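Local coordinates for protein epsilon (Streptococcus pyogenes, PDB 1GVN) that neutralizes the toxic effect of its cognate zeta toxin, as the antitoxin of a plasmid-borne type II system that kills cells that have lost the plasmid, at residues 68-71 with 72-76; 9-12 with 13-17; 60-63 with 64-67; 43-46 with 47-51. One frame throughout, in Å; residues are numbered along the deposited sequence.

Contact 1 (68-71 with 72-76); sequences AVHE and YWRSM
Arg74 folding back over His70, with Glu71 at its flank, makes a local i to i+3 and i to i+4 cluster in the middle of helix 63-83, the third helix of this three-helix protein. The guanidinium lies stacked on one face of the imidazole with the two planes 22° apart, and its NH2 sits over the ring centre, 3.3 Å from His70 CE1. Arg74 is long enough to do this because its chain stays extended from CG to NE. Glu71 then meets the guanidinium at its edge, where Arg74 NH1 gives a salt bridge of 2.9 Å to the anti lone pair of Glu71 OE1. Bending at chi2 (49°) curls the glutamate back toward this nitrogen, and its other oxygen, OE2, pairs with Arg78. Held on a face and at an edge, the guanidinium has little freedom to rotate. Both basic groups also look outward: Arg74 NE and His70 NE2 each bind an acidic side chain of another protein chain, probably the toxin, while His70 ND1 is bonded to Glu10 on helix 5-31. On the inner side of the helix, Val69 lies alongside Trp73, its CG1 3.7 Å from CD1 at the edge of the indole. Tyr72 CD2 sits over one face of that indole; Trp73 packs on Leu17 and Ala53, and Tyr72 OH bonds to Gln49 of the second subunit. Within the helix, Ser75 OG donates to Tyr72 O, one turn back, at 2.7 Å; that oxygen also accepts from Met76 N.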
# COMPACT_ATOMS: atom_id res chain seq x y z
N ALA A 68 0.39 5.90 12.18
CA ALA A 68 0.67 5.88 10.75
C ALA A 68 0.22 4.52 10.21
O ALA A 68 -0.41 4.45 9.15
CB ALA A 68 2.16 6.07 10.50
N VAL A 69 0.54 3.45 10.93
CA VAL A 69 0.14 2.11 10.50
C VAL A 69 -1.37 2.04 10.43
O VAL A 69 -1.94 1.45 9.52
CB VAL A 69 0.64 1.03 11.48
CG1 VAL A 69 -0.01 -0.31 11.14
CG2 VAL A 69 2.15 0.90 11.38
N HIS A 70 -2.03 2.66 11.41
CA HIS A 70 -3.48 2.67 11.46
C HIS A 70 -4.03 3.35 10.20
O HIS A 70 -4.99 2.87 9.60
CB HIS A 70 -3.96 3.39 12.72
CG HIS A 70 -5.42 3.24 13.01
ND1 HIS A 70 -5.99 3.63 14.20
CD2 HIS A 70 -6.43 2.74 12.26
CE1 HIS A 70 -7.29 3.39 14.16
NE2 HIS A 70 -7.58 2.84 13.00
N GLU A 71 -3.42 4.45 9.79
CA GLU A 71 -3.86 5.15 8.59
C GLU A 71 -3.62 4.28 7.36
O GLU A 71 -4.42 4.27 6.43
CB GLU A 71 -3.14 6.49 8.44
CG GLU A 71 -3.47 7.26 7.17
CD GLU A 71 -4.97 7.39 6.92
OE1 GLU A 71 -5.74 7.37 7.90
OE2 GLU A 71 -5.37 7.52 5.75
N TYR A 72 -2.50 3.56 7.35
CA TYR A 72 -2.17 2.67 6.25
C TYR A 72 -3.34 1.73 5.99
O TYR A 72 -3.81 1.57 4.86
CB TYR A 72 -0.94 1.83 6.58
CG TYR A 72 -0.67 0.71 5.59
CD1 TYR A 72 0.06 0.94 4.43
CD2 TYR A 72 -1.19 -0.57 5.80
CE1 TYR A 72 0.28 -0.08 3.49
CE2 TYR A 72 -0.98 -1.60 4.87
CZ TYR A 72 -0.25 -1.34 3.72
OH TYR A 72 -0.03 -2.36 2.81
N TRP A 73 -3.82 1.10 7.06
CA TRP A 73 -4.92 0.17 6.94
C TRP A 73 -6.23 0.84 6.57
O TRP A 73 -7.07 0.23 5.91
CB TRP A 73 -5.05 -0.66 8.21
CG TRP A 73 -3.92 -1.63 8.32
CD1 TRP A 73 -2.84 -1.55 9.15
CD2 TRP A 73 -3.71 -2.78 7.50
NE1 TRP A 73 -1.96 -2.57 8.88
CE2 TRP A 73 -2.48 -3.34 7.87
CE3 TRP A 73 -4.45 -3.38 6.47
CZ2 TRP A 73 -1.96 -4.49 7.26
CZ3 TRP A 73 -3.94 -4.52 5.87
CH2 TRP A 73 -2.70 -5.06 6.26
N ARG A 74 -6.40 2.09 6.97
CA ARG A 74 -7.62 2.81 6.60
C ARG A 74 -7.55 3.02 5.09
O ARG A 74 -8.52 2.79 4.37
CB ARG A 74 -7.72 4.18 7.28
CG ARG A 74 -7.88 4.16 8.80
CD ARG A 74 -8.36 5.53 9.29
NE ARG A 74 -8.26 5.69 10.73
CZ ARG A 74 -7.19 6.19 11.36
NH1 ARG A 74 -6.14 6.58 10.65
NH2 ARG A 74 -7.19 6.29 12.68
N SER A 75 -6.39 3.46 4.59
CA SER A 75 -6.26 3.71 3.16
C SER A 75 -6.40 2.43 2.33
O SER A 75 -7.01 2.46 1.27
CB SER A 75 -4.93 4.39 2.82
OG SER A 75 -3.82 3.55 3.07
N MET A 76 -5.84 1.33 2.82
CA MET A 76 -5.95 0.07 2.08
C MET A 76 -7.38 -0.45 2.17
O MET A 76 -7.84 -1.20 1.30
CB MET A 76 -4.96 -0.97 2.63
CG MET A 76 -3.52 -0.71 2.19
SD MET A 76 -3.36 -0.70 0.38
CE MET A 76 -1.66 -1.17 0.17

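Contact 2 (9-12 with 13-17); sequences FEIE and IINEL
Ile13 reaches back along helix 5-31 to the ring of Phe9, one turn earlier, with its CG1 3.5 Å from Phe9 CE1. Phe9 CG lies opposite its own backbone N (chi1 -176°), which tips the ring toward the following turn, and the branched isoleucine crosses it obliquely. Ile13 CD1 also approaches Glu12 OE1 at 3.4 Å, so this apolar tip borders a carboxylate. At Ile14 the CG1 branch packs over the backbone, 3.2 Å from Glu10 O, the same carbonyl that accepts from Ile14 N. Asn15 lies side by side with Ile11, and its ND2 is 3.5 Å from Ile11 CG2. Glu16 brings a second carboxylate beside that of Glu12, the two planes 43° apart and OE2 of Glu16 just 2.9 Å from OE1 of Glu12. Such a pair of like charges would be costly alone; a basic side chain of another protein chain forms a salt bridge with Glu16 OE2, and Glu12 OE2 has a long, weak ion pair with a basic side chain there, which probably offsets the repulsion. Phe9, Ile11, Ile13 and Asn15 all touch that protein too, probably the zeta toxin. Leu17 continues the apolar stripe inward onto Trp73 of helix 63-83, as Ile13 does onto His70. Ile11 and Ile14 both rest on Leu58 in the loop before that helix, and Ile11 touches its Leu66.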
# COMPACT_ATOMS: atom_id res chain seq x y z
N PHE A 9 -4.25 -0.10 22.82
CA PHE A 9 -5.56 0.08 22.21
C PHE A 9 -5.39 0.31 20.70
O PHE A 9 -6.14 -0.24 19.89
CB PHE A 9 -6.30 1.26 22.85
CG PHE A 9 -7.70 1.46 22.33
CD1 PHE A 9 -7.92 2.21 21.18
CD2 PHE A 9 -8.78 0.89 22.98
CE1 PHE A 9 -9.22 2.39 20.68
CE2 PHE A 9 -10.08 1.06 22.49
CZ PHE A 9 -10.30 1.81 21.35
N GLU A 10 -4.42 1.14 20.34
CA GLU A 10 -4.15 1.42 18.94
C GLU A 10 -3.83 0.11 18.22
O GLU A 10 -4.32 -0.14 17.12
CB GLU A 10 -2.95 2.37 18.81
CG GLU A 10 -2.81 3.02 17.44
CD GLU A 10 -3.91 4.02 17.15
OE1 GLU A 10 -4.64 4.40 18.10
OE2 GLU A 10 -4.05 4.45 15.98
N ILE A 11 -3.02 -0.73 18.85
CA ILE A 11 -2.64 -2.01 18.27
C ILE A 11 -3.85 -2.94 18.12
O ILE A 11 -3.96 -3.66 17.12
CB ILE A 11 -1.55 -2.70 19.12
CG1 ILE A 11 -0.24 -1.91 18.98
CG2 ILE A 11 -1.37 -4.15 18.68
CD1 ILE A 11 0.92 -2.45 19.80
N GLU A 12 -4.75 -2.92 19.09
CA GLU A 12 -5.93 -3.77 19.02
C GLU A 12 -6.81 -3.37 17.84
O GLU A 12 -7.36 -4.22 17.14
CB GLU A 12 -6.74 -3.68 20.33
CG GLU A 12 -7.89 -4.67 20.41
CD GLU A 12 -9.24 -4.05 20.06
OE1 GLU A 12 -9.36 -3.39 19.01
OE2 GLU A 12 -10.20 -4.23 20.85
N ILE A 13 -6.93 -2.06 17.61
CA ILE A 13 -7.74 -1.57 16.50
C ILE A 13 -7.07 -1.94 15.18
O ILE A 13 -7.73 -2.42 14.26
CB ILE A 13 -7.92 -0.03 16.59
CG1 ILE A 13 -8.71 0.33 17.85
CG2 ILE A 13 -8.66 0.48 15.35
CD1 ILE A 13 -10.11 -0.25 17.91
N ILE A 14 -5.76 -1.72 15.09
CA ILE A 14 -5.02 -2.06 13.88
C ILE A 14 -5.22 -3.53 13.52
O ILE A 14 -5.54 -3.86 12.39
CB ILE A 14 -3.50 -1.81 14.04
CG1 ILE A 14 -3.22 -0.31 14.10
CG2 ILE A 14 -2.73 -2.46 12.87
CD1 ILE A 14 -1.80 0.03 14.45
N ASN A 15 -5.04 -4.41 14.50
CA ASN A 15 -5.19 -5.84 14.25
C ASN A 15 -6.58 -6.20 13.76
O ASN A 15 -6.72 -7.07 12.90
CB ASN A 15 -4.83 -6.65 15.50
CG ASN A 15 -3.33 -6.67 15.76
OD1 ASN A 15 -2.53 -6.60 14.82
ND2 ASN A 15 -2.94 -6.79 17.02
N GLU A 16 -7.61 -5.55 14.29
CA GLU A 16 -8.96 -5.84 13.84
C GLU A 16 -9.19 -5.34 12.42
O GLU A 16 -9.71 -6.06 11.57
CB GLU A 16 -9.99 -5.22 14.78
CG GLU A 16 -10.19 -5.99 16.07
CD GLU A 16 -11.42 -5.54 16.84
OE1 GLU A 16 -12.50 -5.44 16.22
OE2 GLU A 16 -11.31 -5.28 18.06
N LEU A 17 -8.79 -4.10 12.16
CA LEU A 17 -8.98 -3.52 10.83
C LEU A 17 -8.15 -4.24 9.77
O LEU A 17 -8.66 -4.54 8.68
CB LEU A 17 -8.63 -2.03 10.83
CG LEU A 17 -8.73 -1.31 9.49
CD1 LEU A 17 -10.14 -1.43 8.92
CD2 LEU A 17 -8.35 0.17 9.68

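Contact 3 (60-63 with 64-67); sequences DYSL and EELQ
Ser62 and Glu65 exchange bonds in both directions and form a capping box at the start of helix 63-83. Ser62, the N-cap residue, receives Glu65 N on its OG at 3.2 Å, with an N-H...O angle of 158°. In return Ser62 N donates to Glu65 OE1 at 2.9 Å and 167°, nearly straight, using the anti lone pair of the carboxylate. Serine suits this place because its short side chain, with OG set between the backbone N and carbonyl carbon (chi1 63°), reaches an amide that has no earlier turn to bind. Glutamate three residues on is long enough to reach back to the backbone of the N-cap, and its negative charge would probably also be favoured at the positive end of the helix dipole. The first regular helical bond follows at once, from Leu66 N to Ser62 O.

Around the box, a water donates to Glu65 OE1 at 2.7 Å and also to Asp60 O, tying the carboxylate to the preceding loop. Tyr61 crosses the Glu65 side chain at about a right angle, and Leu66 CD2 lies near the plane of its ring, 3.7 Å from Tyr61 CB. Tyr61 and Leu66, just before the N-cap and four residues after it, form the hydrophobic staple that commonly accompanies a capping box. The phenol is anchored further out, where Tyr61 OH bonds to Gln40 O of the second subunit, whose Gln40 NE2 also binds Asp60. Within the chain, Leu63 rests on Glu6 of helix 5-31, and Leu66 continues the seam onto Lys7, Glu10 and Ile11 of the same helix.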
# COMPACT_ATOMS: atom_id res chain seq x y z
N ASP A 60 6.98 -2.91 18.78
CA ASP A 60 8.25 -2.19 18.73
C ASP A 60 8.07 -0.76 18.23
O ASP A 60 9.02 0.03 18.23
CB ASP A 60 9.22 -2.96 17.82
CG ASP A 60 10.55 -2.25 17.63
OD1 ASP A 60 11.20 -1.92 18.65
OD2 ASP A 60 10.95 -2.02 16.47
N TYR A 61 6.85 -0.42 17.84
CA TYR A 61 6.54 0.91 17.31
C TYR A 61 6.12 1.96 18.33
O TYR A 61 5.49 1.64 19.35
CB TYR A 61 5.44 0.82 16.25
CG TYR A 61 5.88 0.28 14.91
CD1 TYR A 61 7.20 -0.10 14.68
CD2 TYR A 61 4.97 0.18 13.85
CE1 TYR A 61 7.61 -0.57 13.43
CE2 TYR A 61 5.37 -0.29 12.61
CZ TYR A 61 6.69 -0.66 12.40
OH TYR A 61 7.08 -1.12 11.16
N SER A 62 6.45 3.21 18.04
CA SER A 62 6.07 4.32 18.89
C SER A 62 4.60 4.58 18.60
O SER A 62 4.05 4.03 17.64
CB SER A 62 6.89 5.57 18.53
OG SER A 62 6.61 5.99 17.20
N LEU A 63 3.97 5.41 19.41
CA LEU A 63 2.56 5.73 19.21
C LEU A 63 2.36 6.39 17.86
O LEU A 63 1.37 6.13 17.17
CB LEU A 63 2.06 6.65 20.32
CG LEU A 63 0.63 7.16 20.15
CD1 LEU A 63 -0.35 5.99 20.10
CD2 LEU A 63 0.29 8.09 21.31
N GLU A 64 3.30 7.25 17.47
CA GLU A 64 3.22 7.94 16.19
C GLU A 64 3.31 6.95 15.04
O GLU A 64 2.59 7.07 14.05
CB GLU A 64 4.34 8.98 16.06
CG GLU A 64 4.22 10.16 17.02
CD GLU A 64 4.33 9.77 18.49
OE1 GLU A 64 5.35 9.14 18.87
OE2 GLU A 64 3.41 10.10 19.26
N GLU A 65 4.20 5.97 15.16
CA GLU A 65 4.35 4.98 14.11
C GLU A 65 3.09 4.11 14.03
O GLU A 65 2.70 3.68 12.95
CB GLU A 65 5.58 4.11 14.38
CG GLU A 65 6.89 4.85 14.24
CD GLU A 65 8.09 3.97 14.53
OE1 GLU A 65 8.10 3.32 15.60
OE2 GLU A 65 9.03 3.93 13.71
N LEU A 66 2.45 3.87 15.17
CA LEU A 66 1.24 3.06 15.19
C LEU A 66 0.08 3.79 14.53
O LEU A 66 -0.75 3.18 13.84
CB LEU A 66 0.86 2.70 16.63
CG LEU A 66 1.80 1.72 17.34
CD1 LEU A 66 1.37 1.55 18.78
CD2 LEU A 66 1.79 0.37 16.62
N GLN A 67 0.02 5.11 14.72
CA GLN A 67 -1.04 5.91 14.14
C GLN A 67 -0.86 5.94 12.62
O GLN A 67 -1.84 5.98 11.88
CB GLN A 67 -1.02 7.32 14.74
CG GLN A 67 -1.20 7.32 16.25
CD GLN A 67 -1.04 8.70 16.87
OE1 GLN A 67 -0.09 9.42 16.56
NE2 GLN A 67 -1.96 9.07 17.75
O HOH W 1 10.22 1.97 16.50

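Contact 4 (43-46 with 47-51); sequences EVNL and LNQLK
With Asn45 CG turned opposite its backbone N (chi1 -176°) and Gln49 CG set opposite its own carbonyl carbon (chi1 -67°), the two amides meet one turn apart on helix 42-54. Gln49 NE2 points at Asn45 OD1 across amide planes that stand almost perpendicular, at 87°. The modelled separation of these two atoms, 2.4 Å, is too short for an ordinary hydrogen bond, so the detail of this link is doubtful. Both amides have further partners: Asn45 ND2 bonds to Ser39 O and to Leu52 O of the second subunit, and Gln49 OE1 accepts from Tyr72 OH of that subunit. Amides suit such a buried face, since each can donate and accept at once. Next to them Val44 and Asn48 run side by side, CG1 to ND2 3.8 Å. Leu46 and Leu50, on another side of the helix, cross more loosely, CD1 to CG 4.2 Å. Three leucines join the helix to its neighbours: Leu46 packs on Met76 and Val83, Leu50 on Tyr72 and Trp73 of helix 63-83, while Leu47 and Leu50 meet Tyr22 and Val25 of helix 5-31.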
# COMPACT_ATOMS: atom_id res chain seq x y z
N GLU A 43 -4.68 -7.70 -8.10
CA GLU A 43 -5.20 -8.07 -6.79
C GLU A 43 -4.21 -8.92 -5.99
O GLU A 43 -4.21 -8.87 -4.76
CB GLU A 43 -6.53 -8.82 -6.93
CG GLU A 43 -7.58 -8.03 -7.70
CD GLU A 43 -7.58 -8.35 -9.18
OE1 GLU A 43 -6.50 -8.66 -9.73
OE2 GLU A 43 -8.66 -8.28 -9.81
N VAL A 44 -3.39 -9.68 -6.69
CA VAL A 44 -2.39 -10.52 -6.04
C VAL A 44 -1.24 -9.62 -5.60
O VAL A 44 -0.63 -9.86 -4.56
CB VAL A 44 -1.89 -11.63 -7.00
CG1 VAL A 44 -0.75 -12.41 -6.35
CG2 VAL A 44 -3.05 -12.58 -7.32
N ASN A 45 -0.93 -8.60 -6.39
CA ASN A 45 0.13 -7.67 -6.04
C ASN A 45 -0.27 -6.99 -4.73
O ASN A 45 0.54 -6.84 -3.81
CB ASN A 45 0.32 -6.63 -7.14
CG ASN A 45 1.47 -5.68 -6.87
OD1 ASN A 45 1.38 -4.79 -6.03
ND2 ASN A 45 2.58 -5.88 -7.58
N LEU A 46 -1.54 -6.60 -4.63
CA LEU A 46 -2.04 -5.97 -3.42
C LEU A 46 -1.97 -6.93 -2.24
O LEU A 46 -1.54 -6.55 -1.14
CB LEU A 46 -3.50 -5.52 -3.61
CG LEU A 46 -4.20 -4.98 -2.36
CD1 LEU A 46 -3.44 -3.78 -1.82
CD2 LEU A 46 -5.63 -4.60 -2.70
N LEU A 47 -2.39 -8.17 -2.46
CA LEU A 47 -2.35 -9.17 -1.40
C LEU A 47 -0.93 -9.30 -0.86
O LEU A 47 -0.72 -9.33 0.36
CB LEU A 47 -2.81 -10.54 -1.94
CG LEU A 47 -2.76 -11.69 -0.93
CD1 LEU A 47 -3.81 -11.46 0.15
CD2 LEU A 47 -3.01 -13.02 -1.63
N ASN A 48 0.04 -9.36 -1.76
CA ASN A 48 1.44 -9.49 -1.37
C ASN A 48 1.95 -8.29 -0.60
O ASN A 48 2.75 -8.43 0.32
CB ASN A 48 2.31 -9.78 -2.59
CG ASN A 48 2.06 -11.17 -3.16
OD1 ASN A 48 1.66 -12.07 -2.43
ND2 ASN A 48 2.32 -11.35 -4.45
N GLN A 49 1.47 -7.10 -0.97
CA GLN A 49 1.86 -5.92 -0.21
C GLN A 49 1.30 -5.96 1.20
O GLN A 49 1.95 -5.59 2.15
CB GLN A 49 1.41 -4.65 -0.93
CG GLN A 49 2.10 -4.40 -2.26
CD GLN A 49 1.62 -3.13 -2.94
OE1 GLN A 49 1.74 -2.04 -2.39
NE2 GLN A 49 1.08 -3.28 -4.14
N LEU A 50 0.07 -6.48 1.29
CA LEU A 50 -0.57 -6.59 2.59
C LEU A 50 0.16 -7.62 3.45
O LEU A 50 0.29 -7.44 4.67
CB LEU A 50 -2.05 -6.98 2.43
CG LEU A 50 -2.95 -5.99 1.67
CD1 LEU A 50 -4.42 -6.43 1.79
CD2 LEU A 50 -2.79 -4.59 2.24
N LYS A 51 0.64 -8.69 2.83
CA LYS A 51 1.40 -9.71 3.56
C LYS A 51 2.66 -9.07 4.12
O LYS A 51 3.06 -9.32 5.26
CB LYS A 51 1.79 -10.87 2.62
CG LYS A 51 0.62 -11.77 2.20
CD LYS A 51 1.06 -12.85 1.21
CE LYS A 51 -0.04 -13.89 0.98
NZ LYS A 51 -0.14 -14.86 2.11

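All four contacts are local, each between adjoining segments, so none closes a long loop and none nests in or crosses another. From the N terminus, contact 2 comes first, on helix 5-31; contact 4 follows on helix 42-54, about 20 Å away between centres and not touching it. Contact 3 then starts helix 63-83, and contact 1 takes over directly where it ends. This last helix is the common partner: contact 1 packs on contact 2 through Trp73 CB and Leu17 CD2, 3.7 Å apart, and on contact 4 through Met76 and Leu46, while contact 3 meets contact 2 through Leu66. Contacts 1, 3 and 4 also reach the second subunit.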